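CocE/NonD family hydrolase (Staphylococcus aureus subsp. aureus COL, PDB 3III) is probably a serine hydrolase of the CocE/NonD family that cleaves ester or amide bonds with an alpha/beta-hydrolase catalytic domain. Local coordinates at residues A[165-176]-A[186-196]. Sequence-based numbering, arbitrary orientation.
With PLM (palmitic acid), chain G.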
loop_
_atom_site.group_PDB
_atom_site.type_symbol
_atom_site.label_atom_id
_atom_site.label_comp_id
_atom_site.label_asym_id
_atom_site.label_seq_id
_atom_site.Cartn_x
_atom_site.Cartn_y
_atom_site.Cartn_z
ATOM N N THR A 165 9.191 3.200 14.649
ATOM C CA THR A 165 9.353 3.480 13.228
ATOM C C THR A 165 8.098 4.030 12.607
ATOM O O THR A 165 6.978 3.778 13.092
ATOM C CB THR A 165 9.818 2.237 12.479
ATOM O OG1 THR A 165 8.904 1.174 12.721
ATOM C CG2 THR A 165 11.260 1.811 12.904
ATOM N N ASN A 166 8.267 4.825 11.541
ATOM C CA ASN A 166 7.143 5.576 10.996
ATOM C C ASN A 166 7.461 6.028 9.600
ATOM O O ASN A 166 8.580 6.478 9.345
ATOM C CB ASN A 166 6.942 6.815 11.878
ATOM C CG ASN A 166 5.684 7.597 11.590
ATOM O OD1 ASN A 166 4.969 7.381 10.608
ATOM N ND2 ASN A 166 5.406 8.585 12.475
ATOM N N GLY A 167 6.497 5.973 8.698
ATOM C CA GLY A 167 6.723 6.448 7.363
ATOM C C GLY A 167 5.833 5.751 6.326
ATOM O O GLY A 167 5.162 4.777 6.640
ATOM N N VAL A 168 5.908 6.252 5.087
ATOM C CA VAL A 168 4.974 5.897 4.006
ATOM C C VAL A 168 5.714 5.144 2.914
ATOM O O VAL A 168 6.890 5.458 2.624
ATOM C CB VAL A 168 4.348 7.208 3.411
ATOM C CG1 VAL A 168 3.389 6.907 2.276
ATOM C CG2 VAL A 168 3.613 7.989 4.592
ATOM N N SER A 169 4.998 4.209 2.300
ATOM C CA SER A 169 5.387 3.512 1.068
ATOM C C SER A 169 6.673 2.706 1.360
ATOM O O SER A 169 6.647 1.842 2.216
ATOM C CB SER A 169 5.523 4.495 -0.095
ATOM O OG SER A 169 5.815 3.777 -1.289
ATOM N N TYR A 170 7.792 2.957 0.686
ATOM C CA TYR A 170 9.050 2.186 0.967
ATOM C C TYR A 170 9.364 2.247 2.490
ATOM O O TYR A 170 9.763 1.255 3.091
ATOM C CB TYR A 170 10.226 2.785 0.203
ATOM C CG TYR A 170 11.467 1.954 0.042
ATOM C CD1 TYR A 170 11.899 1.594 -1.235
ATOM C CD2 TYR A 170 12.277 1.612 1.130
ATOM C CE1 TYR A 170 13.074 0.861 -1.424
ATOM C CE2 TYR A 170 13.455 0.857 0.965
ATOM C CZ TYR A 170 13.838 0.483 -0.334
ATOM O OH TYR A 170 15.018 -0.234 -0.511
ATOM N N LEU A 171 9.131 3.415 3.103
ATOM C CA LEU A 171 9.361 3.643 4.514
ATOM C C LEU A 171 8.420 2.830 5.435
ATOM O O LEU A 171 8.666 2.729 6.650
ATOM C CB LEU A 171 9.332 5.146 4.845
ATOM C CG LEU A 171 10.346 6.095 4.146
ATOM C CD1 LEU A 171 10.187 6.238 2.670
ATOM C CD2 LEU A 171 10.209 7.468 4.855
ATOM N N ALA A 172 7.297 2.365 4.887
ATOM C CA ALA A 172 6.374 1.436 5.546
ATOM C C ALA A 172 6.753 -0.017 5.299
ATOM O O ALA A 172 6.744 -0.846 6.241
ATOM C CB ALA A 172 4.910 1.699 5.102
ATOM N N VAL A 173 7.092 -0.358 4.047
ATOM C CA VAL A 173 7.451 -1.755 3.719
ATOM C C VAL A 173 8.661 -2.201 4.567
ATOM O O VAL A 173 8.680 -3.310 5.124
ATOM C CB VAL A 173 7.804 -1.938 2.216
ATOM C CG1 VAL A 173 8.201 -3.435 1.897
ATOM C CG2 VAL A 173 6.685 -1.439 1.303
ATOM N N THR A 174 9.650 -1.322 4.710
ATOM C CA THR A 174 10.835 -1.645 5.516
ATOM C C THR A 174 10.497 -1.872 7.000
ATOM O O THR A 174 11.242 -2.540 7.697
ATOM C CB THR A 174 11.923 -0.586 5.397
ATOM O OG1 THR A 174 11.399 0.726 5.697
ATOM C CG2 THR A 174 12.535 -0.554 4.000
ATOM N N GLN A 175 9.396 -1.288 7.464
ATOM C CA GLN A 175 8.928 -1.540 8.862
ATOM C C GLN A 175 8.334 -2.917 8.991
ATOM O O GLN A 175 8.633 -3.603 9.939
ATOM C CB GLN A 175 7.903 -0.530 9.281
ATOM C CG GLN A 175 8.419 0.913 9.278
ATOM C CD GLN A 175 7.327 1.846 9.798
ATOM O OE1 GLN A 175 6.875 1.679 10.934
ATOM N NE2 GLN A 175 6.913 2.835 8.972
ATOM N N TRP A 176 7.500 -3.351 8.039
ATOM C CA TRP A 176 7.009 -4.723 8.129
ATOM C C TRP A 176 8.204 -5.664 8.177
ATOM O O TRP A 176 8.249 -6.609 8.967
ATOM C CB TRP A 176 6.135 -5.087 6.919
ATOM C CG TRP A 176 4.822 -4.336 6.781
ATOM C CD1 TRP A 176 4.428 -3.603 5.684
ATOM C CD2 TRP A 176 3.710 -4.306 7.705
ATOM N NE1 TRP A 176 3.178 -3.078 5.898
ATOM C CE2 TRP A 176 2.689 -3.541 7.099
ATOM C CE3 TRP A 176 3.456 -4.893 8.971
ATOM C CZ2 TRP A 176 1.466 -3.276 7.730
ATOM C CZ3 TRP A 176 2.210 -4.661 9.571
ATOM C CH2 TRP A 176 1.235 -3.856 8.953
ATOM N N LEU A 186 12.646 -1.862 19.382
ATOM C CA LEU A 186 11.544 -1.395 18.560
ATOM C C LEU A 186 10.290 -1.580 19.429
ATOM O O LEU A 186 9.834 -2.718 19.662
ATOM C CB LEU A 186 11.410 -2.205 17.254
ATOM C CG LEU A 186 10.250 -1.769 16.339
ATOM C CD1 LEU A 186 10.460 -0.327 15.841
ATOM C CD2 LEU A 186 10.002 -2.803 15.202
ATOM N N LYS A 187 9.749 -0.474 19.926
ATOM C CA LYS A 187 8.634 -0.484 20.873
ATOM C C LYS A 187 7.278 -0.147 20.234
ATOM O O LYS A 187 6.248 -0.316 20.886
ATOM C CB LYS A 187 8.879 0.509 22.024
ATOM C CG LYS A 187 10.167 0.248 22.825
ATOM C CD LYS A 187 10.180 -1.135 23.455
ATOM C CE LYS A 187 11.436 -1.390 24.332
ATOM N NZ LYS A 187 11.184 -0.777 25.684
ATOM N N ALA A 188 7.271 0.310 18.975
ATOM C CA ALA A 188 6.030 0.694 18.270
ATOM C C ALA A 188 6.341 0.898 16.785
ATOM O O ALA A 188 7.488 1.244 16.435
ATOM C CB ALA A 188 5.451 1.987 18.877
HETATM N N MSE A 189 5.339 0.743 15.923
HETATM C CA MSE A 189 5.535 0.912 14.489
HETATM C C MSE A 189 4.293 1.483 13.839
HETATM O O MSE A 189 3.150 1.146 14.235
HETATM C CB MSE A 189 5.881 -0.432 13.822
HETATM C CG MSE A 189 4.831 -1.473 14.049
HETATM SE SE MSE A 189 5.374 -3.292 13.445
HETATM C CE MSE A 189 5.564 -2.827 11.471
ATOM N N ILE A 190 4.520 2.341 12.842
ATOM C CA ILE A 190 3.459 2.990 12.080
ATOM C C ILE A 190 3.770 2.778 10.571
ATOM O O ILE A 190 4.338 3.672 9.895
ATOM C CB ILE A 190 3.333 4.477 12.407
ATOM C CG1 ILE A 190 3.191 4.709 13.925
ATOM C CG2 ILE A 190 2.120 5.109 11.671
ATOM C CD1 ILE A 190 3.167 6.191 14.289
ATOM N N PRO A 191 3.471 1.563 10.058
ATOM C CA PRO A 191 3.614 1.345 8.622
ATOM C C PRO A 191 2.427 2.009 7.921
ATOM O O PRO A 191 1.308 1.456 7.877
ATOM C CB PRO A 191 3.562 -0.170 8.497
ATOM C CG PRO A 191 2.759 -0.611 9.703
ATOM C CD PRO A 191 3.193 0.295 10.782
ATOM N N TRP A 192 2.645 3.225 7.437
ATOM C CA TRP A 192 1.592 4.016 6.881
ATOM C C TRP A 192 1.539 3.771 5.366
ATOM O O TRP A 192 2.150 4.499 4.583
ATOM C CB TRP A 192 1.800 5.509 7.207
ATOM C CG TRP A 192 0.534 6.291 7.024
ATOM C CD1 TRP A 192 -0.005 6.725 5.848
ATOM C CD2 TRP A 192 -0.366 6.749 8.055
ATOM N NE1 TRP A 192 -1.146 7.452 6.089
ATOM C CE2 TRP A 192 -1.410 7.458 7.419
ATOM C CE3 TRP A 192 -0.388 6.627 9.432
ATOM C CZ2 TRP A 192 -2.487 8.028 8.120
ATOM C CZ3 TRP A 192 -1.442 7.177 10.137
ATOM C CH2 TRP A 192 -2.503 7.859 9.484
ATOM N N GLU A 193 0.762 2.754 4.977
ATOM C CA GLU A 193 0.652 2.294 3.566
ATOM C C GLU A 193 1.948 1.618 3.090
ATOM O O GLU A 193 2.852 2.261 2.523
ATOM C CB GLU A 193 0.225 3.387 2.588
ATOM C CG GLU A 193 -1.204 3.921 2.901
ATOM C CD GLU A 193 -1.924 4.360 1.674
ATOM O OE1 GLU A 193 -2.212 5.581 1.572
ATOM O OE2 GLU A 193 -2.185 3.472 0.837
ATOM N N GLY A 194 2.024 0.313 3.338
ATOM C CA GLY A 194 3.105 -0.483 2.769
ATOM C C GLY A 194 2.763 -1.926 2.456
ATOM O O GLY A 194 2.239 -2.650 3.296
ATOM N N LEU A 195 3.149 -2.345 1.248
ATOM C CA LEU A 195 3.067 -3.727 0.845
ATOM C C LEU A 195 4.055 -4.582 1.643
ATOM O O LEU A 195 4.922 -4.078 2.342
ATOM C CB LEU A 195 3.352 -3.867 -0.665
ATOM C CG LEU A 195 4.736 -3.450 -1.198
ATOM C CD1 LEU A 195 5.729 -4.550 -1.137
ATOM C CD2 LEU A 195 4.569 -2.921 -2.664
ATOM N N ASN A 196 3.906 -5.892 1.533
ATOM C CA ASN A 196 4.863 -6.798 2.129
ATOM C C ASN A 196 5.004 -8.174 1.446
ATOM O O ASN A 196 5.618 -9.058 1.986
ATOM C CB ASN A 196 4.567 -6.916 3.612
ATOM C CG ASN A 196 3.140 -7.187 3.881
ATOM O OD1 ASN A 196 2.615 -8.190 3.460
ATOM N ND2 ASN A 196 2.465 -6.235 4.538
HETATM C C1 PLM G . 7.065 5.460 -3.776
HETATM O O1 PLM G . 7.573 4.761 -2.903
HETATM O O2 PLM G . 5.834 5.634 -3.737
HETATM C C2 PLM G . 7.933 6.030 -4.852
HETATM C C3 PLM G . 7.211 7.059 -5.704
HETATM C C4 PLM G . 8.081 7.796 -6.722
HETATM C C5 PLM G . 7.392 9.041 -7.357
HETATM C C6 PLM G . 7.893 9.467 -8.764
HETATM C C7 PLM G . 8.297 10.937 -9.038
HETATM C C8 PLM G . 7.253 11.864 -9.715
#
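Pro-191 lays its CG over the six-membered ring of Trp-176, a CH-pi contact 3.8 Å from the ring centroid and 19° off the ring normal. Over the opposite face of the indole stands the Asn-196 amide, its plane nearly perpendicular to the ring and its ND2 hydrogen-bonded to Gly-277 O. Gly-194 O sits near the ring edge and takes the NE1 hydrogen of Trp-176 at 2.8 Å, although the donor lies above the carbonyl plane. Beside this, Ala-172 CB packs against Pro-191 CB, and the helix rests directly on the backbone of Gly-194, with Ala-172 CB 3.3 Å from Glu-193 O.

One residue before Trp-176, Gln-175 extends beyond CG (chi2 -177°), which carries its amide to the Ile-190 backbone. Its NE2 donates to Leu-171 O, nearly in the amide plane, and to Ile-190 O at 2.9 Å, while OE1 receives Thr-165 OG1 and a weak bond from Ile-190 N. These partners fix the rotation of the buried amide.

The strands run parallel, 2° apart, with Ile-190 N on Thr-165 O and Trp-192 N on Gly-167 O. At their end, Ser-169 N donates a hydrogen bond to Glu-193 O, and Ser-169 OG meets both O1 of the bound palmitic acid, at 2.6 Å, and His-274 NE2. The right-handed beta-alpha-beta crossover carries, at the tight turn between its first strand and the helix, what is consistent with the nucleophile elbow of an alpha/beta hydrolase, Ser-169 probably being the nucleophile.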